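Local coordinates for protein WZI (Escherichia coli, PDB 2YNK) that probably binds capsular polysaccharide at the cell surface as an outer-membrane beta-barrel lectin involved in group 1 capsule assembly, at residues A[148-153]-A[171-176]; A[268-273]-A[341-346]. All blocks are in the same frame, centred on the assembly; numbering follows the deposited sequence.

Interaction 1. Residues A[148-153]-A[171-176]; sequences VPQWWG and GFLMQR
Leu173 meets Gln150 and Val148 through a single methyl, CD1, in a small, largely apolar contact. The leucine and the glutamine approach from opposite directions. With CB of Leu173 already pointing toward 148-153, CG anti to the backbone N (chi1 -170°) places the CD1 branch against the glutamine. There Leu173 CD1 lies 3.9 Å from Gln150 CG and also 3.9 Å from Gln150 NE2, so the methyl rests alongside the outer half of the glutamine rather than on its polar end alone. Val148 CG1 adds a more distant touch, 4.4 Å from Leu173 CD1.

The strand 170-176 is one stave of the antiparallel beta-barrel. Its residues alternate: Leu173 and Gln175 face the interior, whereas Phe172 and Met174 (a selenomethionine) turn to the other side of the sheet. The segment 148-153 runs within the barrel; its short strand 151-152 pairs with strand 29-30, Trp151 bonding to Trp30 through the backbone.

The polar bonds of the glutamine lead elsewhere. Its NE2 is hydrogen-bonded to Gln196 OE1 and Ser198 OG of strand 193-201, and its OE1 to Arg162 NH2. Glutamine suits this buried place because its CG methylene and the flank of its amide can lie against leucine while both ends of the amide find partners.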
loop_
_atom_site.group_PDB
_atom_site.type_symbol
_atom_site.label_atom_id
_atom_site.label_comp_id
_atom_site.label_asym_id
_atom_site.label_seq_id
_atom_site.Cartn_x
_atom_site.Cartn_y
_atom_site.Cartn_z
ATOM N N VAL A 148 1.695 -9.459 -7.696
ATOM C CA VAL A 148 1.957 -8.994 -6.331
ATOM C C VAL A 148 1.660 -7.503 -6.191
ATOM O O VAL A 148 2.235 -6.693 -6.920
ATOM C CB VAL A 148 3.424 -9.246 -5.898
ATOM C CG1 VAL A 148 3.671 -8.684 -4.500
ATOM C CG2 VAL A 148 3.743 -10.724 -5.963
ATOM N N PRO A 149 0.775 -7.134 -5.245
ATOM C CA PRO A 149 0.582 -5.716 -4.958
ATOM C C PRO A 149 1.782 -5.096 -4.254
ATOM O O PRO A 149 2.508 -5.792 -3.501
ATOM C CB PRO A 149 -0.637 -5.705 -4.028
ATOM C CG PRO A 149 -0.628 -7.040 -3.382
ATOM C CD PRO A 149 -0.116 -7.980 -4.433
ATOM N N GLN A 150 1.965 -3.796 -4.488
ATOM C CA GLN A 150 3.026 -3.026 -3.836
ATOM C C GLN A 150 2.443 -1.869 -3.037
ATOM O O GLN A 150 1.235 -1.568 -3.127
ATOM C CB GLN A 150 3.993 -2.461 -4.877
ATOM C CG GLN A 150 4.834 -3.491 -5.609
ATOM C CD GLN A 150 5.221 -3.027 -7.002
ATOM O OE1 GLN A 150 4.360 -2.808 -7.868
ATOM N NE2 GLN A 150 6.522 -2.891 -7.234
ATOM N N TRP A 151 3.315 -1.237 -2.251
ATOM C CA TRP A 151 3.034 0.073 -1.682
ATOM C C TRP A 151 4.295 0.849 -1.592
ATOM O O TRP A 151 5.249 0.405 -0.948
ATOM C CB TRP A 151 2.417 -0.048 -0.312
ATOM C CG TRP A 151 1.924 1.248 0.269
ATOM C CD1 TRP A 151 2.640 2.170 1.023
ATOM C CD2 TRP A 151 0.569 1.794 0.189
ATOM N NE1 TRP A 151 1.842 3.219 1.404
ATOM C CE2 TRP A 151 0.585 3.052 0.932
ATOM C CE3 TRP A 151 -0.616 1.379 -0.404
ATOM C CZ2 TRP A 151 -0.548 3.838 1.062
ATOM C CZ3 TRP A 151 -1.752 2.179 -0.256
ATOM C CH2 TRP A 151 -1.716 3.372 0.462
ATOM N N TRP A 152 4.318 2.015 -2.237
ATOM C CA TRP A 152 5.509 2.868 -2.251
ATOM C C TRP A 152 5.306 4.161 -1.498
ATOM O O TRP A 152 4.709 5.117 -2.014
ATOM C CB TRP A 152 5.928 3.144 -3.683
ATOM C CG TRP A 152 6.648 1.990 -4.326
ATOM C CD1 TRP A 152 6.770 0.682 -3.861
ATOM C CD2 TRP A 152 7.344 1.998 -5.608
ATOM N NE1 TRP A 152 7.487 -0.081 -4.740
ATOM C CE2 TRP A 152 7.869 0.648 -5.797
ATOM C CE3 TRP A 152 7.574 2.951 -6.583
ATOM C CZ2 TRP A 152 8.598 0.301 -6.907
ATOM C CZ3 TRP A 152 8.314 2.594 -7.701
ATOM C CH2 TRP A 152 8.812 1.299 -7.861
ATOM N N GLY A 153 5.809 4.193 -0.258
ATOM C CA GLY A 153 5.841 5.416 0.528
ATOM C C GLY A 153 5.233 5.285 1.904
ATOM O O GLY A 153 4.677 4.249 2.244
ATOM N N GLY A 171 3.877 -9.610 -13.214
ATOM C CA GLY A 171 5.251 -9.209 -13.456
ATOM C C GLY A 171 6.300 -9.784 -12.528
ATOM O O GLY A 171 6.030 -10.668 -11.703
ATOM N N PHE A 172 7.516 -9.268 -12.704
ATOM C CA PHE A 172 8.680 -9.654 -11.923
ATOM C C PHE A 172 8.980 -8.581 -10.883
ATOM O O PHE A 172 8.742 -7.394 -11.112
ATOM C CB PHE A 172 9.883 -9.855 -12.842
ATOM C CG PHE A 172 9.738 -11.024 -13.771
ATOM C CD1 PHE A 172 10.155 -12.288 -13.387
ATOM C CD2 PHE A 172 9.161 -10.866 -15.022
ATOM C CE1 PHE A 172 10.012 -13.373 -14.230
ATOM C CE2 PHE A 172 9.015 -11.948 -15.872
ATOM C CZ PHE A 172 9.449 -13.203 -15.474
ATOM N N LEU A 173 9.495 -9.004 -9.738
ATOM C CA LEU A 173 9.791 -8.090 -8.642
ATOM C C LEU A 173 11.032 -8.573 -7.873
ATOM O O LEU A 173 11.218 -9.772 -7.683
ATOM C CB LEU A 173 8.571 -7.988 -7.719
ATOM C CG LEU A 173 8.576 -6.907 -6.637
ATOM C CD1 LEU A 173 7.139 -6.577 -6.271
ATOM C CD2 LEU A 173 9.380 -7.324 -5.406
HETATM N N MSE A 174 11.875 -7.632 -7.460
HETATM C CA MSE A 174 13.137 -7.961 -6.818
HETATM C C MSE A 174 13.420 -7.024 -5.682
HETATM O O MSE A 174 13.145 -5.830 -5.782
HETATM C CB MSE A 174 14.267 -7.955 -7.837
HETATM C CG MSE A 174 15.167 -9.162 -7.585
HETATM SE SE MSE A 174 16.712 -9.179 -8.812
HETATM C CE MSE A 174 18.194 -9.315 -7.516
ATOM N N GLN A 175 13.988 -7.580 -4.606
ATOM C CA GLN A 175 14.198 -6.890 -3.324
ATOM C C GLN A 175 15.357 -7.469 -2.523
ATOM O O GLN A 175 15.722 -8.621 -2.716
ATOM C CB GLN A 175 12.980 -7.088 -2.439
ATOM C CG GLN A 175 11.846 -6.160 -2.731
ATOM C CD GLN A 175 10.707 -6.334 -1.766
ATOM O OE1 GLN A 175 9.698 -5.638 -1.875
ATOM N NE2 GLN A 175 10.856 -7.256 -0.812
ATOM N N ARG A 176 15.879 -6.702 -1.571
ATOM C CA ARG A 176 16.758 -7.286 -0.561
ATOM C C ARG A 176 15.918 -8.134 0.383
ATOM O O ARG A 176 14.751 -7.827 0.613
ATOM C CB ARG A 176 17.481 -6.216 0.257
ATOM C CG ARG A 176 18.412 -5.318 -0.538
ATOM C CD ARG A 176 19.184 -4.402 0.399
ATOM N NE ARG A 176 20.348 -5.065 0.994
ATOM C CZ ARG A 176 21.064 -4.578 2.006
ATOM N NH1 ARG A 176 20.747 -3.428 2.589
ATOM N NH2 ARG A 176 22.103 -5.264 2.455
#

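Interaction 2. Residues A[268-273]-A[341-346]; sequences NQLAGF and YSYTHH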
loop_
_atom_site.group_PDB
_atom_site.type_symbol
_atom_site.label_atom_id
_atom_site.label_comp_id
_atom_site.label_asym_id
_atom_site.label_seq_id
_atom_site.Cartn_x
_atom_site.Cartn_y
_atom_site.Cartn_z
ATOM N N ASN A 268 6.038 7.225 -20.609
ATOM C CA ASN A 268 5.538 8.212 -19.634
ATOM C C ASN A 268 6.143 7.949 -18.249
ATOM O O ASN A 268 6.073 6.833 -17.754
ATOM C CB ASN A 268 4.013 8.140 -19.535
ATOM C CG ASN A 268 3.432 9.050 -18.455
ATOM O OD1 ASN A 268 2.391 8.738 -17.892
ATOM N ND2 ASN A 268 4.078 10.175 -18.178
ATOM N N GLN A 269 6.704 8.988 -17.629
ATOM C CA GLN A 269 7.438 8.864 -16.379
ATOM C C GLN A 269 6.679 9.470 -15.201
ATOM O O GLN A 269 5.907 10.429 -15.358
ATOM C CB GLN A 269 8.816 9.541 -16.496
ATOM C CG GLN A 269 9.900 8.710 -17.184
ATOM C CD GLN A 269 9.657 8.518 -18.673
ATOM O OE1 GLN A 269 9.465 7.387 -19.154
ATOM N NE2 GLN A 269 9.654 9.627 -19.418
ATOM N N LEU A 270 6.906 8.877 -14.027
ATOM C CA LEU A 270 6.581 9.490 -12.741
ATOM C C LEU A 270 7.770 9.284 -11.801
ATOM O O LEU A 270 8.410 8.240 -11.823
ATOM C CB LEU A 270 5.307 8.894 -12.137
ATOM C CG LEU A 270 3.993 9.448 -12.696
ATOM C CD1 LEU A 270 3.560 8.657 -13.917
ATOM C CD2 LEU A 270 2.905 9.437 -11.641
ATOM N N ALA A 271 8.071 10.285 -10.983
ATOM C CA ALA A 271 9.267 10.234 -10.139
ATOM C C ALA A 271 9.185 11.239 -8.994
ATOM O O ALA A 271 8.683 12.345 -9.163
ATOM C CB ALA A 271 10.516 10.475 -10.976
ATOM N N GLY A 272 9.665 10.831 -7.825
ATOM C CA GLY A 272 9.666 11.709 -6.672
ATOM C C GLY A 272 10.316 11.139 -5.428
ATOM O O GLY A 272 10.913 10.068 -5.458
ATOM N N PHE A 273 10.179 11.876 -4.327
ATOM C CA PHE A 273 10.818 11.534 -3.063
ATOM C C PHE A 273 9.795 11.445 -1.947
ATOM O O PHE A 273 8.709 12.028 -2.029
ATOM C CB PHE A 273 11.868 12.580 -2.684
ATOM C CG PHE A 273 12.827 12.906 -3.788
ATOM C CD1 PHE A 273 13.774 11.982 -4.195
ATOM C CD2 PHE A 273 12.790 14.139 -4.416
ATOM C CE1 PHE A 273 14.672 12.277 -5.209
ATOM C CE2 PHE A 273 13.675 14.442 -5.438
ATOM C CZ PHE A 273 14.619 13.509 -5.836
ATOM N N TYR A 341 -3.924 17.253 -15.851
ATOM C CA TYR A 341 -2.581 16.771 -16.208
ATOM C C TYR A 341 -2.070 15.633 -15.306
ATOM O O TYR A 341 -1.277 14.803 -15.746
ATOM C CB TYR A 341 -1.588 17.931 -16.198
ATOM C CG TYR A 341 -0.236 17.605 -16.793
ATOM C CD1 TYR A 341 -0.083 17.420 -18.165
ATOM C CD2 TYR A 341 0.898 17.486 -15.981
ATOM C CE1 TYR A 341 1.150 17.123 -18.713
ATOM C CE2 TYR A 341 2.141 17.195 -16.524
ATOM C CZ TYR A 341 2.260 17.018 -17.891
ATOM O OH TYR A 341 3.491 16.729 -18.432
ATOM N N SER A 342 -2.509 15.585 -14.052
ATOM C CA SER A 342 -2.070 14.505 -13.160
ATOM C C SER A 342 -2.672 13.173 -13.596
ATOM O O SER A 342 -3.867 13.078 -13.876
ATOM C CB SER A 342 -2.413 14.808 -11.703
ATOM O OG SER A 342 -1.512 15.757 -11.167
ATOM N N TYR A 343 -1.820 12.155 -13.674
ATOM C CA TYR A 343 -2.226 10.812 -14.078
ATOM C C TYR A 343 -2.835 10.757 -15.492
ATOM O O TYR A 343 -3.539 9.819 -15.845
ATOM C CB TYR A 343 -3.169 10.205 -13.030
ATOM C CG TYR A 343 -2.602 10.093 -11.620
ATOM C CD1 TYR A 343 -1.233 9.960 -11.387
ATOM C CD2 TYR A 343 -3.451 10.073 -10.522
ATOM C CE1 TYR A 343 -0.737 9.831 -10.099
ATOM C CE2 TYR A 343 -2.964 9.944 -9.231
ATOM C CZ TYR A 343 -1.608 9.822 -9.023
ATOM O OH TYR A 343 -1.125 9.687 -7.735
ATOM N N THR A 344 -2.495 11.759 -16.292
ATOM C CA THR A 344 -2.893 11.888 -17.692
ATOM C C THR A 344 -1.681 11.574 -18.537
ATOM O O THR A 344 -0.552 11.751 -18.080
ATOM C CB THR A 344 -3.296 13.349 -17.977
ATOM O OG1 THR A 344 -4.634 13.559 -17.526
ATOM C CG2 THR A 344 -3.173 13.714 -19.447
ATOM N N HIS A 345 -1.902 11.100 -19.757
ATOM C CA HIS A 345 -0.841 11.076 -20.757
ATOM C C HIS A 345 -1.379 11.157 -22.177
ATOM O O HIS A 345 -2.534 10.812 -22.432
ATOM C CB HIS A 345 0.056 9.863 -20.574
ATOM C CG HIS A 345 1.403 10.027 -21.204
ATOM N ND1 HIS A 345 1.804 9.288 -22.244
ATOM C CD2 HIS A 345 2.432 10.916 -20.929
ATOM C CE1 HIS A 345 3.037 9.671 -22.618
ATOM N NE2 HIS A 345 3.425 10.668 -21.811
ATOM N N HIS A 346 -0.535 11.605 -23.109
ATOM C CA HIS A 346 -0.954 11.849 -24.497
ATOM C C HIS A 346 -0.694 10.682 -25.415
ATOM O O HIS A 346 -1.336 10.576 -26.465
ATOM C CB HIS A 346 -0.308 13.126 -25.047
ATOM C CG HIS A 346 1.209 13.101 -25.051
ATOM N ND1 HIS A 346 1.940 13.057 -23.916
ATOM C CD2 HIS A 346 2.121 13.129 -26.101
ATOM C CE1 HIS A 346 3.247 13.048 -24.223
ATOM N NE2 HIS A 346 3.360 13.094 -25.559
#
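The CA atoms of Asn268 and His345 lie 7.1 Å apart, where the extended strand 268-273 meets an irregular segment that begins with a type II beta turn from Tyr341 to Thr344. Tyr343, the third residue of that turn, has a positive phi of 60°, and a weak hydrogen bond from Thr344 N to Tyr341 O closes it.

Asn268 lies over one face of the His345 imidazole. Its CB sits 3.4 Å from the ring centroid, a CH-pi contact, and the amide plane is tilted by only 13° from the ring plane, so the two are stacked. Placing CG anti to the backbone N (chi1 175°) lays the short, flat asparagine along the ring. Histidine suits the place because its flat imidazole offers a face to CB and the planar amide while ND1 still bonds to Tyr348 N. His346 ND1 lies over the opposite face, offset toward the rim.

The second contact is apolar and made at an edge: Leu270 CD2 reaches Tyr343 CE1 at 4.0 Å, near the plane of the phenol ring. Tyrosine serves both needs here, giving leucine a carbon edge while its OH bonds to Leu160 O and Asp361 N.

The arrangement ties the loop after strand 322-331 to the start of strand 268-278, an inter-strand loop packed against the wall of an outer-membrane beta-barrel.

Following the chain from the N terminus, the helices and first barrel strands come before 148-153, which enters the barrel interior after strand 141-145. Interaction 1 then closes a short loop of 17 residues, returning the chain to the wall at strand 170-176. Three more wall strands follow before 268-278, where interaction 2 opens; it spans 67 residues, including strands 287-295, 306-317 and 322-331, and ends in the loop after the last of these. The two contacts are therefore in series, neither nesting nor crossing. The centres of interactions 1 and 2 are about 19 Å apart, and they do not touch. Both join non-wall segments to one barrel sheet.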